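Local coordinates for protein lipase (Acinetobacter baumannii, PDB 4OPM) that probably hydrolyses ester bonds of lipids as a putative lipase of the alpha/beta hydrolase fold, at residues F9-I12 and L13-E16. Residues are numbered along the deposited sequence; the frame is centred on the assembly and turned at random.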
loop_
_atom_site.group_PDB
_atom_site.type_symbol
_atom_site.label_atom_id
_atom_site.label_comp_id
_atom_site.label_asym_id
_atom_site.label_seq_id
_atom_site.Cartn_x
_atom_site.Cartn_y
_atom_site.Cartn_z
ATOM N N PHE A 9 13.199 9.989 -16.216
ATOM C CA PHE A 9 12.074 9.271 -15.620
ATOM C C PHE A 9 11.596 9.978 -14.345
ATOM O O PHE A 9 10.391 9.996 -14.074
ATOM C CB PHE A 9 12.440 7.818 -15.315
ATOM C CG PHE A 9 11.297 6.990 -14.768
ATOM C CD1 PHE A 9 10.183 6.714 -15.547
ATOM C CD2 PHE A 9 11.352 6.459 -13.483
ATOM C CE1 PHE A 9 9.146 5.914 -15.055
ATOM C CE2 PHE A 9 10.313 5.659 -12.990
ATOM C CZ PHE A 9 9.212 5.399 -13.779
ATOM N N GLN A 10 12.532 10.614 -13.597
ATOM C CA GLN A 10 12.178 11.367 -12.393
ATOM C C GLN A 10 11.236 12.529 -12.751
ATOM O O GLN A 10 10.287 12.776 -12.005
ATOM C CB GLN A 10 13.441 11.877 -11.680
ATOM C CG GLN A 10 14.227 10.758 -10.975
ATOM C CD GLN A 10 13.390 10.009 -9.946
ATOM O OE1 GLN A 10 13.285 8.783 -9.976
ATOM N NE2 GLN A 10 12.740 10.723 -9.041
ATOM N N THR A 11 11.459 13.191 -13.916
ATOM C CA THR A 11 10.610 14.287 -14.421
ATOM C C THR A 11 9.214 13.726 -14.745
ATOM O O THR A 11 8.214 14.388 -14.447
ATOM C CB THR A 11 11.273 14.977 -15.637
ATOM O OG1 THR A 11 12.541 15.488 -15.230
ATOM C CG2 THR A 11 10.431 16.125 -16.206
ATOM N N ILE A 12 9.147 12.500 -15.308
ATOM C CA ILE A 12 7.868 11.824 -15.614
ATOM C C ILE A 12 7.089 11.611 -14.307
ATOM O O ILE A 12 5.913 11.955 -14.247
ATOM C CB ILE A 12 8.080 10.478 -16.371
ATOM C CG1 ILE A 12 8.729 10.680 -17.768
ATOM C CG2 ILE A 12 6.787 9.621 -16.434
ATOM C CD1 ILE A 12 7.883 11.519 -18.824
ATOM N N LEU A 13 7.761 11.087 -13.258
ATOM C CA LEU A 13 7.124 10.860 -11.959
ATOM C C LEU A 13 6.601 12.175 -11.387
ATOM O O LEU A 13 5.473 12.213 -10.902
ATOM C CB LEU A 13 8.081 10.179 -10.973
ATOM C CG LEU A 13 8.439 8.728 -11.295
ATOM C CD1 LEU A 13 9.491 8.209 -10.330
ATOM C CD2 LEU A 13 7.207 7.823 -11.227
ATOM N N GLN A 14 7.387 13.253 -11.502
ATOM C CA GLN A 14 6.961 14.577 -11.011
ATOM C C GLN A 14 5.668 15.022 -11.701
ATOM O O GLN A 14 4.739 15.509 -11.043
ATOM C CB GLN A 14 8.070 15.624 -11.228
ATOM C CG GLN A 14 9.257 15.392 -10.296
ATOM C CD GLN A 14 10.536 16.025 -10.796
ATOM O OE1 GLN A 14 10.526 16.969 -11.603
ATOM N NE2 GLN A 14 11.669 15.511 -10.311
ATOM N N GLN A 15 5.616 14.847 -13.029
ATOM C CA GLN A 15 4.456 15.236 -13.831
ATOM C C GLN A 15 3.223 14.411 -13.454
ATOM O O GLN A 15 2.109 14.961 -13.372
ATOM C CB GLN A 15 4.774 15.092 -15.322
ATOM C CG GLN A 15 5.774 16.125 -15.817
ATOM C CD GLN A 15 5.869 16.069 -17.311
ATOM O OE1 GLN A 15 4.931 16.428 -18.020
ATOM N NE2 GLN A 15 6.972 15.558 -17.819
ATOM N N GLU A 16 3.411 13.094 -13.197
ATOM C CA GLU A 16 2.289 12.228 -12.816
ATOM C C GLU A 16 1.729 12.669 -11.456
ATOM O O GLU A 16 0.513 12.714 -11.293
ATOM C CB GLU A 16 2.660 10.741 -12.791
ATOM C CG GLU A 16 1.404 9.878 -12.730
ATOM C CD GLU A 16 1.597 8.398 -12.457
ATOM O OE1 GLU A 16 2.408 8.054 -11.568
ATOM O OE2 GLU A 16 0.873 7.588 -13.084
HETATM O O HOH W 1 12.369 17.717 -13.337
#
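Phe9 and Leu13 meet through both backbone and side chain, four residues apart in helix 9-19. Leu13 N donates to Phe9 O over 3.0 Å, and the same i to i+4 pattern is repeated by Gln14 with Gln10, Gln15 with Thr11 and Glu16 with Ile12. The N-H...O angles of 155-161° and the unbroken helical phi/psi values identify regular alpha-helix.

On one side, Leu13 lies over a face of the Phe9 ring. Its CG stands 4.0 Å above the ring plane but is offset toward the rim, and CD1 comes 3.8 Å from Phe9 CE2, so the contact is apolar and off-centre. The Phe9 torsion explains the approach: with CG anti to the backbone N (chi1 -177°), the ring swings toward the following turn. Leu13 CD1 also touches Gln10 OE1, at 3.9 Å.

Elsewhere on the helix, a water links residues three apart: it donates to Gln14 OE1 at 2.6 Å and is hydrogen-bonded to Thr11 OG1 at 2.9 Å. In the modelled conformer of Gln15, one of two, NE2 comes 3.9 Å from Thr11 CG2, so that contact is doubtful.

The helix precedes edge strand 22-29 of the central sheet. Phe9, Gln10 and Ile12 lean on helix 190-220 through Ala195, Gln196, Leu199 and Phe192, whereas Leu13 touches Asp58 and Glu16 OE1 is hydrogen-bonded to Asn61 ND2 at the start of helix 61-64.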